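Local coordinates for bromodomain factor 2 protein (PDB 6NIM) that probably reads acetylated lysines, most likely on histones, through its bromodomain, whose acetyl-lysine pocket holds the bromodomain inhibitor bromosporine here, at the Bromosporine site and the interface of chains B and A. Numbering follows the deposited sequence. Chains: chain A/B, Bromodomain factor 2 protein.

Contact 1: the Bromosporine site. Residues chain A 29-31, 36, 41, 44, 83, 86-87, 92-93. With BMF (Bromosporine), chain C.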
ATOM      1  N   LEU A  29     -10.666 -18.426   8.472  1.00 23.32           N
ATOM      2  CA  LEU A  29      -9.501 -18.892   9.279  1.00 23.71           C
ATOM      3  C   LEU A  29      -9.390 -18.106  10.600  1.00 23.82           C
ATOM      4  O   LEU A  29      -8.566 -18.485  11.430  1.00 23.39           O
ATOM      5  CB  LEU A  29      -8.227 -18.771   8.431  1.00 23.45           C
ATOM      6  CG  LEU A  29      -8.111 -19.727   7.236  1.00 25.05           C
ATOM      7  CD1 LEU A  29      -6.908 -19.380   6.351  1.00 26.20           C
ATOM      8  CD2 LEU A  29      -7.985 -21.166   7.694  1.00 24.43           C
ATOM      9  N   LYS A  30     -10.097 -16.978  10.762  1.00 22.37           N
ATOM     10  CA  LYS A  30      -9.899 -16.029  11.885  1.00 24.80           C
ATOM     11  C   LYS A  30      -8.445 -15.529  11.909  1.00 23.29           C
ATOM     12  O   LYS A  30      -7.942 -15.151  12.972  1.00 23.54           O
ATOM     13  CB  LYS A  30     -10.337 -16.663  13.217  1.00 26.41           C
ATOM     14  CG  LYS A  30     -11.790 -17.118  13.234  1.00 30.55           C
ATOM     15  CD  LYS A  30     -12.176 -17.856  14.521  1.00 35.14           C
ATOM     16  CE  LYS A  30     -13.669 -17.958  14.794  1.00 38.36           C
ATOM     17  NZ  LYS A  30     -14.502 -17.908  13.570  1.00 41.16           N
ATOM     18  N   MET A  31      -7.795 -15.455  10.752  1.00 20.98           N
ATOM     19  CA  MET A  31      -6.361 -15.085  10.657  1.00 21.34           C
ATOM     20  C   MET A  31      -6.169 -13.567  10.830  1.00 21.38           C
ATOM     21  O   MET A  31      -5.078 -13.153  11.169  1.00 21.57           O
ATOM     22  CB  MET A  31      -5.757 -15.532   9.322  1.00 22.28           C
ATOM     23  CG  MET A  31      -6.372 -14.878   8.101  1.00 21.39           C
ATOM     24  SD  MET A  31      -5.662 -15.488   6.552  1.00 20.54           S
ATOM     25  CE  MET A  31      -4.068 -14.671   6.646  1.00 20.93           C
ATOM     26  N   ILE A  36      -0.736 -10.418  15.400  1.00 27.32           N
ATOM     27  CA  ILE A  36       0.232 -11.550  15.361  1.00 28.31           C
ATOM     28  C   ILE A  36       1.244 -11.299  16.475  1.00 29.37           C
ATOM     29  O   ILE A  36       1.848 -10.210  16.510  1.00 29.96           O
ATOM     30  CB  ILE A  36       0.879 -11.642  13.961  1.00 27.87           C
ATOM     31  CG1 ILE A  36      -0.185 -11.992  12.922  1.00 28.39           C
ATOM     32  CG2 ILE A  36       2.034 -12.631  13.931  1.00 27.88           C
ATOM     33  CD1 ILE A  36      -0.947 -13.235  13.293  1.00 29.64           C
ATOM     34  N   LEU A  41       4.310 -16.481  15.523  1.00 27.96           N
ATOM     35  CA  LEU A  41       5.208 -16.521  14.335  1.00 24.95           C
ATOM     36  C   LEU A  41       6.461 -15.707  14.674  1.00 28.50           C
ATOM     37  O   LEU A  41       6.490 -14.479  14.520  1.00 26.35           O
ATOM     38  CB  LEU A  41       4.479 -15.917  13.126  1.00 25.29           C
ATOM     39  CG  LEU A  41       3.235 -16.663  12.656  1.00 25.34           C
ATOM     40  CD1 LEU A  41       2.435 -15.802  11.695  1.00 25.85           C
ATOM     41  CD2 LEU A  41       3.616 -17.969  11.994  1.00 26.46           C
ATOM     42  N   TYR A  44       7.875 -12.944  12.179  1.00 26.34           N
ATOM     43  CA  TYR A  44       6.864 -12.098  11.489  1.00 26.13           C
ATOM     44  C   TYR A  44       7.316 -10.632  11.538  1.00 27.86           C
ATOM     45  O   TYR A  44       7.198  -9.909  10.518  1.00 24.71           O
ATOM     46  CB  TYR A  44       5.509 -12.274  12.154  1.00 25.18           C
ATOM     47  CG  TYR A  44       4.410 -11.563  11.425  1.00 23.16           C
ATOM     48  CD1 TYR A  44       3.793 -12.165  10.352  1.00 23.47           C
ATOM     49  CD2 TYR A  44       3.961 -10.316  11.828  1.00 23.11           C
ATOM     50  CE1 TYR A  44       2.775 -11.526   9.661  1.00 21.10           C
ATOM     51  CE2 TYR A  44       2.938  -9.673  11.163  1.00 20.90           C
ATOM     52  CZ  TYR A  44       2.349 -10.275  10.061  1.00 23.03           C
ATOM     53  OH  TYR A  44       1.353  -9.647   9.373  1.00 22.15           O
ATOM     54  N   ALA A  83      -0.340 -10.251   4.642  1.00 17.76           N
ATOM     55  CA  ALA A  83      -0.555 -11.711   4.579  1.00 16.88           C
ATOM     56  C   ALA A  83      -0.091 -12.252   3.217  1.00 17.85           C
ATOM     57  O   ALA A  83       0.453 -13.337   3.184  1.00 16.63           O
ATOM     58  CB  ALA A  83      -1.993 -12.031   4.862  1.00 18.07           C
ATOM     59  N   TYR A  86       3.897 -12.170   3.546  1.00 19.85           N
ATOM     60  CA  TYR A  86       4.451 -13.071   4.573  1.00 20.49           C
ATOM     61  C   TYR A  86       4.285 -14.536   4.143  1.00 21.66           C
ATOM     62  O   TYR A  86       5.177 -15.360   4.357  1.00 19.49           O
ATOM     63  CB  TYR A  86       3.790 -12.820   5.924  1.00 19.71           C
ATOM     64  CG  TYR A  86       4.368 -13.754   6.948  1.00 20.07           C
ATOM     65  CD1 TYR A  86       5.650 -13.549   7.437  1.00 21.83           C
ATOM     66  CD2 TYR A  86       3.727 -14.923   7.302  1.00 21.18           C
ATOM     67  CE1 TYR A  86       6.220 -14.433   8.342  1.00 21.56           C
ATOM     68  CE2 TYR A  86       4.285 -15.815   8.214  1.00 23.48           C
ATOM     69  CZ  TYR A  86       5.552 -15.584   8.715  1.00 22.97           C
ATOM     70  OH  TYR A  86       6.123 -16.494   9.574  1.00 25.47           O
ATOM     71  N   ASN A  87       3.138 -14.887   3.563  1.00 21.03           N
ATOM     72  CA  ASN A  87       2.748 -16.303   3.369  1.00 19.78           C
ATOM     73  C   ASN A  87       3.144 -16.753   1.970  1.00 20.25           C
ATOM     74  O   ASN A  87       2.954 -15.966   1.030  1.00 19.77           O
ATOM     75  CB  ASN A  87       1.250 -16.479   3.619  1.00 19.37           C
ATOM     76  CG  ASN A  87       0.909 -16.320   5.084  1.00 20.06           C
ATOM     77  OD1 ASN A  87       1.236 -17.185   5.902  1.00 19.92           O
ATOM     78  ND2 ASN A  87       0.259 -15.223   5.422  1.00 17.55           N
ATOM     79  N   GLU A  92      -3.049 -21.893   2.821  1.00 16.45           N
ATOM     80  CA  GLU A  92      -4.431 -21.404   3.058  1.00 16.45           C
ATOM     81  C   GLU A  92      -4.434 -19.930   3.495  1.00 17.69           C
ATOM     82  O   GLU A  92      -5.408 -19.209   3.166  1.00 18.21           O
ATOM     83  CB  GLU A  92      -5.143 -22.329   4.042  1.00 17.15           C
ATOM     84  CG  GLU A  92      -4.535 -22.390   5.430  1.00 17.41           C
ATOM     85  CD  GLU A  92      -5.338 -23.268   6.368  1.00 21.38           C
ATOM     86  OE1 GLU A  92      -6.244 -23.937   5.887  1.00 19.34           O
ATOM     87  OE2 GLU A  92      -5.057 -23.245   7.576  1.00 22.57           O
ATOM     88  N   TRP A  93      -3.409 -19.477   4.212  1.00 16.81           N
ATOM     89  CA  TRP A  93      -3.303 -18.065   4.668  1.00 17.71           C
ATOM     90  C   TRP A  93      -3.104 -17.165   3.443  1.00 16.28           C
ATOM     91  O   TRP A  93      -3.795 -16.113   3.339  1.00 17.91           O
ATOM     92  CB  TRP A  93      -2.217 -17.903   5.730  1.00 17.35           C
ATOM     93  CG  TRP A  93      -2.457 -18.877   6.831  1.00 19.43           C
ATOM     94  CD1 TRP A  93      -3.402 -18.774   7.800  1.00 19.69           C
ATOM     95  CD2 TRP A  93      -1.818 -20.154   7.013  1.00 20.94           C
ATOM     96  NE1 TRP A  93      -3.389 -19.900   8.581  1.00 22.90           N
ATOM     97  CE2 TRP A  93      -2.430 -20.760   8.132  1.00 22.72           C
ATOM     98  CE3 TRP A  93      -0.789 -20.831   6.358  1.00 23.43           C
ATOM     99  CZ2 TRP A  93      -2.060 -22.022   8.614  1.00 26.29           C
ATOM    100  CZ3 TRP A  93      -0.408 -22.070   6.840  1.00 24.61           C
ATOM    101  CH2 TRP A  93      -1.036 -22.655   7.948  1.00 24.33           C
TER
HETATM  102  C10 BMF C 201      -3.363 -17.106  11.959  1.00 35.26           C
HETATM  103  N12 BMF C 201      -2.476 -15.305  10.689  1.00 28.62           N
HETATM  104  C15 BMF C 201      -0.518 -16.930   9.398  1.00 24.09           C
HETATM  105  C17 BMF C 201       0.853 -18.916   9.119  1.00 25.36           C
HETATM  106  C20 BMF C 201       3.057 -21.263   7.522  1.00 31.02           C
HETATM  107  C22 BMF C 201      -1.407 -17.447  10.369  1.00 26.25           C
HETATM  108  C26 BMF C 201      -2.379 -12.490   9.678  1.00 27.31           C
HETATM  109  C28 BMF C 201      -4.625 -16.913  14.010  1.00 37.86           C
HETATM  110  C01 BMF C 201      -6.408 -18.547  14.681  1.00 40.30           C
HETATM  111  C02 BMF C 201      -5.360 -18.061  13.724  1.00 38.18           C
HETATM  112  C03 BMF C 201      -5.073 -18.726  12.533  1.00 44.42           C
HETATM  113  N04 BMF C 201      -5.854 -19.868  12.182  1.00 59.36           N
HETATM  114  S05 BMF C 201      -5.335 -21.326  11.665  1.00 60.93           S
HETATM  115  C06 BMF C 201      -3.944 -21.754  12.644  1.00 63.83           C
HETATM  116  O07 BMF C 201      -6.394 -22.236  11.951  1.00 69.68           O
HETATM  117  O08 BMF C 201      -4.930 -21.170  10.307  1.00 66.49           O
HETATM  118  C09 BMF C 201      -4.109 -18.242  11.648  1.00 41.59           C
HETATM  119  C11 BMF C 201      -2.358 -16.613  10.989  1.00 31.82           C
HETATM  120  N13 BMF C 201      -1.592 -14.870   9.720  1.00 27.05           N
HETATM  121  C14 BMF C 201      -0.644 -15.584   9.078  1.00 23.50           C
HETATM  122  N16 BMF C 201       0.453 -17.689   8.749  1.00 22.43           N
HETATM  123  O18 BMF C 201       1.744 -19.375   8.231  1.00 24.49           O
HETATM  124  C19 BMF C 201       2.415 -20.588   8.683  1.00 32.10           C
HETATM  125  O21 BMF C 201       0.442 -19.526  10.092  1.00 23.82           O
HETATM  126  N23 BMF C 201      -0.009 -14.817   8.199  1.00 21.98           N
HETATM  127  N24 BMF C 201      -0.590 -13.552   8.317  1.00 21.68           N
HETATM  128  C25 BMF C 201      -1.523 -13.601   9.226  1.00 26.13           C
HETATM  129  C27 BMF C 201      -3.648 -16.434  13.145  1.00 39.78           C
HETATM  130  O   HOH W   1       0.015 -11.007   7.675  1.00 20.09           O

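Contact 2: the interface of chains B and A. Residues chain B 81, 84-85, 94, 98; chain A 116, 118-119.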
ATOM      1  N   ALA B  81       0.530   5.308  -5.902  1.00 17.78           N
ATOM      2  CA  ALA B  81      -0.823   5.373  -5.287  1.00 18.59           C
ATOM      3  C   ALA B  81      -1.143   6.824  -4.918  1.00 18.99           C
ATOM      4  O   ALA B  81      -2.273   7.279  -5.152  1.00 18.15           O
ATOM      5  CB  ALA B  81      -0.892   4.434  -4.078  1.00 17.99           C
ATOM      6  N   LEU B  84      -2.255   8.636  -7.996  1.00 17.39           N
ATOM      7  CA  LEU B  84      -3.592   8.139  -8.438  1.00 18.73           C
ATOM      8  C   LEU B  84      -4.685   8.706  -7.519  1.00 19.60           C
ATOM      9  O   LEU B  84      -5.754   9.100  -8.053  1.00 20.25           O
ATOM     10  CB  LEU B  84      -3.591   6.613  -8.479  1.00 18.18           C
ATOM     11  CG  LEU B  84      -2.832   6.056  -9.675  1.00 17.97           C
ATOM     12  CD1 LEU B  84      -2.589   4.578  -9.521  1.00 17.95           C
ATOM     13  CD2 LEU B  84      -3.547   6.403 -10.995  1.00 17.06           C
ATOM     14  N   GLU B  85      -4.420   8.830  -6.215  1.00 20.28           N
ATOM     15  CA  GLU B  85      -5.411   9.419  -5.268  1.00 23.63           C
ATOM     16  C   GLU B  85      -5.533  10.931  -5.490  1.00 21.66           C
ATOM     17  O   GLU B  85      -6.662  11.461  -5.466  1.00 21.53           O
ATOM     18  CB  GLU B  85      -5.025   9.202  -3.799  1.00 27.24           C
ATOM     19  CG  GLU B  85      -4.980   7.766  -3.347  1.00 34.30           C
ATOM     20  CD  GLU B  85      -4.262   7.568  -2.006  1.00 42.37           C
ATOM     21  OE1 GLU B  85      -4.497   8.391  -1.084  1.00 42.40           O
ATOM     22  OE2 GLU B  85      -3.446   6.610  -1.878  1.00 48.45           O
ATOM     23  N   HIS B  94      -2.704  11.899 -13.606  1.00 18.67           N
ATOM     24  CA  HIS B  94      -3.391  10.650 -13.217  1.00 17.59           C
ATOM     25  C   HIS B  94      -3.076   9.540 -14.224  1.00 17.55           C
ATOM     26  O   HIS B  94      -2.864   8.374 -13.810  1.00 16.10           O
ATOM     27  CB  HIS B  94      -4.885  10.890 -13.075  1.00 16.00           C
ATOM     28  CG  HIS B  94      -5.641   9.693 -12.582  1.00 16.71           C
ATOM     29  ND1 HIS B  94      -6.012   9.563 -11.262  1.00 18.10           N
ATOM     30  CD2 HIS B  94      -6.155   8.621 -13.225  1.00 17.52           C
ATOM     31  CE1 HIS B  94      -6.689   8.462 -11.091  1.00 18.11           C
ATOM     32  NE2 HIS B  94      -6.803   7.848 -12.296  1.00 18.29           N
ATOM     33  N   LEU B  98      -1.284   5.911 -13.804  1.00 15.84           N
ATOM     34  CA  LEU B  98      -1.907   4.620 -14.226  1.00 16.75           C
ATOM     35  C   LEU B  98      -0.877   3.778 -14.957  1.00 16.51           C
ATOM     36  O   LEU B  98      -0.770   2.578 -14.695  1.00 16.78           O
ATOM     37  CB  LEU B  98      -3.099   4.865 -15.155  1.00 17.39           C
ATOM     38  CG  LEU B  98      -4.447   5.221 -14.539  1.00 19.47           C
ATOM     39  CD1 LEU B  98      -5.454   5.415 -15.666  1.00 20.43           C
ATOM     40  CD2 LEU B  98      -4.946   4.142 -13.570  1.00 19.02           C
TER
ATOM     41  N   ASP A 116     -11.900   4.693  -4.561  1.00 24.03           N
ATOM     42  CA  ASP A 116     -11.138   5.223  -5.725  1.00 24.04           C
ATOM     43  C   ASP A 116     -10.638   3.990  -6.478  1.00 24.70           C
ATOM     44  O   ASP A 116      -9.616   3.415  -6.059  1.00 23.02           O
ATOM     45  CB  ASP A 116     -10.019   6.165  -5.274  1.00 26.46           C
ATOM     46  CG  ASP A 116      -9.369   6.919  -6.420  1.00 25.77           C
ATOM     47  OD1 ASP A 116      -9.227   6.302  -7.496  1.00 26.78           O
ATOM     48  OD2 ASP A 116      -8.970   8.083  -6.205  1.00 28.34           O
ATOM     49  N   ASP A 118      -9.209   3.440  -9.410  1.00 21.75           N
ATOM     50  CA  ASP A 118      -7.863   3.501 -10.046  1.00 20.42           C
ATOM     51  C   ASP A 118      -6.745   3.419  -8.999  1.00 20.54           C
ATOM     52  O   ASP A 118      -5.715   2.800  -9.279  1.00 19.41           O
ATOM     53  CB  ASP A 118      -7.716   4.786 -10.851  1.00 19.40           C
ATOM     54  CG  ASP A 118      -8.389   4.759 -12.211  1.00 20.67           C
ATOM     55  OD1 ASP A 118      -8.971   3.700 -12.559  1.00 21.48           O
ATOM     56  OD2 ASP A 118      -8.273   5.780 -12.943  1.00 20.46           O
ATOM     57  N   ALA A 119      -6.944   4.010  -7.829  1.00 22.14           N
ATOM     58  CA  ALA A 119      -5.901   4.207  -6.793  1.00 22.42           C
ATOM     59  C   ALA A 119      -5.835   3.008  -5.838  1.00 21.55           C
ATOM     60  O   ALA A 119      -4.763   2.793  -5.220  1.00 20.50           O
ATOM     61  CB  ALA A 119      -6.174   5.476  -6.033  1.00 22.17           C
TER
HETATM   62  O   HOH W   2      -8.302  10.187  -7.702  1.00 23.23           O

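Contact 3: the interface of chains B and A. Residues chain B 101, 117-121; chain A 101, 118-121.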
ATOM      1  N   ARG B 101       1.730   2.505 -12.486  1.00 14.98           N
ATOM      2  CA  ARG B 101       1.200   1.344 -11.719  1.00 15.93           C
ATOM      3  C   ARG B 101       1.328   0.076 -12.572  1.00 15.43           C
ATOM      4  O   ARG B 101       1.667  -0.980 -12.050  1.00 16.86           O
ATOM      5  CB  ARG B 101      -0.250   1.533 -11.291  1.00 15.19           C
ATOM      6  CG  ARG B 101      -0.732   0.376 -10.432  1.00 17.27           C
ATOM      7  CD  ARG B 101      -2.102   0.639  -9.856  1.00 18.28           C
ATOM      8  NE  ARG B 101      -2.392  -0.456  -8.947  1.00 18.76           N
ATOM      9  CZ  ARG B 101      -3.439  -0.521  -8.138  1.00 20.57           C
ATOM     10  NH1 ARG B 101      -4.335   0.453  -8.124  1.00 20.04           N
ATOM     11  NH2 ARG B 101      -3.594  -1.593  -7.369  1.00 21.22           N
ATOM     12  N   ASP B 117       4.230 -10.747  -7.282  1.00 23.59           N
ATOM     13  CA  ASP B 117       3.082 -10.282  -8.099  1.00 24.16           C
ATOM     14  C   ASP B 117       1.784 -10.316  -7.278  1.00 21.99           C
ATOM     15  O   ASP B 117       1.005  -9.354  -7.378  1.00 20.90           O
ATOM     16  CB  ASP B 117       2.935 -11.106  -9.376  1.00 28.31           C
ATOM     17  CG  ASP B 117       3.894 -10.617 -10.437  1.00 30.47           C
ATOM     18  OD1 ASP B 117       3.931  -9.394 -10.659  1.00 31.53           O
ATOM     19  OD2 ASP B 117       4.645 -11.443 -10.941  1.00 34.67           O
ATOM     20  N   ASP B 118       1.545 -11.366  -6.507  1.00 20.34           N
ATOM     21  CA  ASP B 118       0.279 -11.469  -5.720  1.00 21.13           C
ATOM     22  C   ASP B 118       0.191 -10.326  -4.707  1.00 19.37           C
ATOM     23  O   ASP B 118      -0.939  -9.809  -4.501  1.00 18.73           O
ATOM     24  CB  ASP B 118       0.135 -12.816  -5.008  1.00 21.35           C
ATOM     25  CG  ASP B 118      -0.262 -13.969  -5.906  1.00 22.83           C
ATOM     26  OD1 ASP B 118      -0.561 -13.723  -7.099  1.00 22.46           O
ATOM     27  OD2 ASP B 118      -0.268 -15.093  -5.407  1.00 24.57           O
ATOM     28  N   ALA B 119       1.296  -9.974  -4.039  1.00 19.22           N
ATOM     29  CA  ALA B 119       1.283  -8.975  -2.945  1.00 19.95           C
ATOM     30  C   ALA B 119       1.312  -7.541  -3.489  1.00 18.96           C
ATOM     31  O   ALA B 119       0.840  -6.628  -2.800  1.00 19.60           O
ATOM     32  CB  ALA B 119       2.439  -9.198  -2.031  1.00 18.85           C
ATOM     33  N   ALA B 120       1.984  -7.341  -4.612  1.00 20.19           N
ATOM     34  CA  ALA B 120       2.370  -6.001  -5.096  1.00 20.14           C
ATOM     35  C   ALA B 120       1.131  -5.154  -5.408  1.00 18.73           C
ATOM     36  O   ALA B 120       0.124  -5.635  -5.986  1.00 18.50           O
ATOM     37  CB  ALA B 120       3.288  -6.126  -6.293  1.00 21.53           C
ATOM     38  N   TYR B 121       1.231  -3.875  -5.110  1.00 20.10           N
ATOM     39  CA  TYR B 121       0.259  -2.854  -5.561  1.00 20.02           C
ATOM     40  C   TYR B 121       0.098  -2.948  -7.075  1.00 19.81           C
ATOM     41  O   TYR B 121       1.087  -3.053  -7.805  1.00 21.21           O
ATOM     42  CB  TYR B 121       0.741  -1.478  -5.132  1.00 19.42           C
ATOM     43  CG  TYR B 121      -0.153  -0.353  -5.544  1.00 18.45           C
ATOM     44  CD1 TYR B 121      -1.360  -0.138  -4.912  1.00 18.90           C
ATOM     45  CD2 TYR B 121       0.246   0.538  -6.530  1.00 19.09           C
ATOM     46  CE1 TYR B 121      -2.170   0.925  -5.270  1.00 19.16           C
ATOM     47  CE2 TYR B 121      -0.533   1.627  -6.869  1.00 18.32           C
ATOM     48  CZ  TYR B 121      -1.750   1.818  -6.245  1.00 18.73           C
ATOM     49  OH  TYR B 121      -2.561   2.871  -6.584  1.00 17.15           O
ATOM     50  OXT TYR B 121      -1.052  -2.924  -7.530  1.00 18.81           O
TER
ATOM     51  N   ARG A 101      -8.173  -9.731  -1.016  1.00 17.63           N
ATOM     52  CA  ARG A 101      -7.739  -8.647  -1.932  1.00 18.85           C
ATOM     53  C   ARG A 101      -8.791  -8.477  -3.034  1.00 19.11           C
ATOM     54  O   ARG A 101      -9.075  -7.324  -3.427  1.00 18.02           O
ATOM     55  CB  ARG A 101      -6.358  -8.887  -2.529  1.00 19.23           C
ATOM     56  CG  ARG A 101      -5.907  -7.656  -3.311  1.00 18.11           C
ATOM     57  CD  ARG A 101      -4.495  -7.775  -3.797  1.00 19.59           C
ATOM     58  NE  ARG A 101      -4.169  -6.557  -4.534  1.00 18.85           N
ATOM     59  CZ  ARG A 101      -2.984  -6.298  -5.071  1.00 21.06           C
ATOM     60  NH1 ARG A 101      -1.992  -7.170  -4.973  1.00 21.23           N
ATOM     61  NH2 ARG A 101      -2.809  -5.169  -5.736  1.00 19.27           N
ATOM     62  N   ASP A 118      -9.209   3.440  -9.410  1.00 21.75           N
ATOM     63  CA  ASP A 118      -7.863   3.501 -10.046  1.00 20.42           C
ATOM     64  C   ASP A 118      -6.745   3.419  -8.999  1.00 20.54           C
ATOM     65  O   ASP A 118      -5.715   2.800  -9.279  1.00 19.41           O
ATOM     66  CB  ASP A 118      -7.716   4.786 -10.851  1.00 19.40           C
ATOM     67  CG  ASP A 118      -8.389   4.759 -12.211  1.00 20.67           C
ATOM     68  OD1 ASP A 118      -8.971   3.700 -12.559  1.00 21.48           O
ATOM     69  OD2 ASP A 118      -8.273   5.780 -12.943  1.00 20.46           O
ATOM     70  N   ALA A 119      -6.944   4.010  -7.829  1.00 22.14           N
ATOM     71  CA  ALA A 119      -5.901   4.207  -6.793  1.00 22.42           C
ATOM     72  C   ALA A 119      -5.835   3.008  -5.838  1.00 21.55           C
ATOM     73  O   ALA A 119      -4.763   2.793  -5.220  1.00 20.50           O
ATOM     74  CB  ALA A 119      -6.174   5.476  -6.033  1.00 22.17           C
ATOM     75  N   ALA A 120      -6.932   2.265  -5.681  1.00 20.59           N
ATOM     76  CA  ALA A 120      -7.067   1.289  -4.565  1.00 20.90           C
ATOM     77  C   ALA A 120      -6.119   0.112  -4.803  1.00 19.91           C
ATOM     78  O   ALA A 120      -5.931  -0.330  -5.951  1.00 17.36           O
ATOM     79  CB  ALA A 120      -8.492   0.824  -4.413  1.00 22.55           C
ATOM     80  N   TYR A 121      -5.537  -0.383  -3.713  1.00 18.61           N
ATOM     81  CA  TYR A 121      -4.716  -1.605  -3.687  1.00 18.63           C
ATOM     82  C   TYR A 121      -5.540  -2.762  -4.245  1.00 18.57           C
ATOM     83  O   TYR A 121      -6.709  -2.947  -3.798  1.00 19.46           O
ATOM     84  CB  TYR A 121      -4.265  -1.876  -2.253  1.00 19.16           C
ATOM     85  CG  TYR A 121      -3.555  -3.193  -2.106  1.00 20.24           C
ATOM     86  CD1 TYR A 121      -2.270  -3.341  -2.571  1.00 19.57           C
ATOM     87  CD2 TYR A 121      -4.144  -4.271  -1.466  1.00 18.86           C
ATOM     88  CE1 TYR A 121      -1.568  -4.518  -2.407  1.00 20.00           C
ATOM     89  CE2 TYR A 121      -3.448  -5.456  -1.286  1.00 19.09           C
ATOM     90  CZ  TYR A 121      -2.172  -5.594  -1.785  1.00 18.07           C
ATOM     91  OH  TYR A 121      -1.505  -6.771  -1.624  1.00 18.73           O
ATOM     92  OXT TYR A 121      -5.063  -3.478  -5.177  1.00 20.76           O
TER

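Contact 1: the Bromosporine site
Two hydrogen bonds grip ND2, the amide nitrogen of A:Asn87: one goes to the triazole nitrogen N23 of BMF at 2.8 Å, the other to A:Ala83 O at 2.9 Å, on a lone pair and in the carbonyl plane. That second bond, to the last turn of helix 69-86, fixes the rotation of the amide and leaves OD1 turned to take the carbamate N-H of BMF, N16, at 3.0 Å. A:Asn87 is the conserved bromodomain asparagine that reads the acetyl group, so bromosporine, a broad bromodomain inhibitor, occupies the acetyl-lysine pocket. The next triazole nitrogen, N24, reaches the hydroxyl of the conserved A:Tyr44 through water 1.

The fused heterocycle is sandwiched: A:Trp93 and A:Met31 on one face, A:Leu41 and A:Ile36 on the other. A:Trp93, at the gatekeeper position, stacks its five-membered ring on the pyridazine ring, the planes 13° apart, while its indole N-H points edge-on, nearly in the ring plane, at sulfonyl O08 (NE1 to O08 2.6 Å). A:Met31 bends at chi3 (-73°) so that its methyl CE sits over the triazole, and its CA lies over the face of the tolyl ring. Opposite come A:Leu41 CD1, near BMF C15, and A:Ile36 CD1, near pyridazine N12. Outside, on the ZA loop, the sulfonamide nitrogen N04 donates to A:Leu29 O at 3.1 Å, in that carbonyl's plane.

Contact 2: the interface of chains B and A
In this patch between two bromodomains, perhaps a crystal contact, the C-terminal tail of chain A lies on helices 69-86 and 92-110 of chain B's helical bundle. B:His94 NE2 donates to A:Asp118 OD2 at 2.6 Å, nearly straight (168° at H) and within the imidazole plane. The carboxylate accepts with its anti lone pair, and the two side chains cross at about a right angle, their planes turned 34° apart. A negative carboxylate so near might favour a protonated histidine.

Around this bond, carbon contacts fill in: B:Leu98 CD2 packs obliquely against the carboxylate, 3.8 Å from A:Asp118 CG. The methyl of A:Ala119 settles between CB of B:Leu84 and CG of B:Glu85, 3.7 Å from each.

Further out, water 2 ties A:Asp116 OD2 (2.7 Å) to the backbone oxygens of B:Leu84 and B:Glu85 at the end of helix 69-86. The other oxygen of A:Asp116, OD1, takes the N-H of A:Ala119 from above the carboxylate plane, at 3.3 Å, which probably helps to steady the turn of the tail. On chain B, B:Leu84 CD2 packs over the centre of one face of the B:His94 ring, which should limit its rotation; the ring reaches there with CG anti to the backbone N (chi1 -176°).

Contact 3: the interface of chains B and A
The C-terminal tails of the two chains, residues 118-121, run past each other about the two-fold axis, each meeting helix 92-110 of the partner through A:Arg101 or B:Arg101. B:Arg101, extended from CG to NE, turns the end of its guanidinium to A:Ala120 O. NH1 (2.8 Å) and NH2 (3.0 Å) both grip that oxygen; NH2 comes on a lone pair, NH1 from above the carbonyl plane. NH1 adds a weak bond to A:Asp118 O. The side of the same guanidinium holds its own chain end: NE and NH2 both donate to the terminal carboxylate OXT of B:Tyr121, NH2 at 2.9 Å. A:Arg101 repeats this by the two-fold, with the chains exchanged.

The B:Tyr121 ring lies over a face of the B:Arg101 guanidinium, the tyrosine CZ above it and offset toward the rim, and its OH crosses to donate to A:Ala119 O at 2.6 Å, from above the carbonyl plane. A:Tyr121 and B:Tyr121 slide past each other in opposite directions, B:Tyr121 CD1 3.9 Å from A:Tyr121 CA. The NH2 atoms of B:Arg101 and A:Arg101 approach to 4.0 Å, like charges that the nearby carboxylates probably offset. The site lies against the middle of helix 92-110, about two turns on from A:Trp93, where the tail following the helix ends.

Contacts 2 and 3 belong to one two-fold interface, their C-alpha centres about 11 Å apart, and share A:Asp118 and A:Ala119: side chains of this tail serve contact 2 while its backbone oxygens serve contact 3. Between the same C-alpha centres, contact 1 lies about 28 Å from contact 2 and about 19 Å from contact 3. Helix 92-110 serves all three, from chain A in contact 1, chain B in contact 2 and both in contact 3; helix 69-86 serves contact 1 from chain A and contact 2 from chain B. No tail residue lines the ligand pocket, so the pairing, possibly crystal packing, probably leaves it accessible.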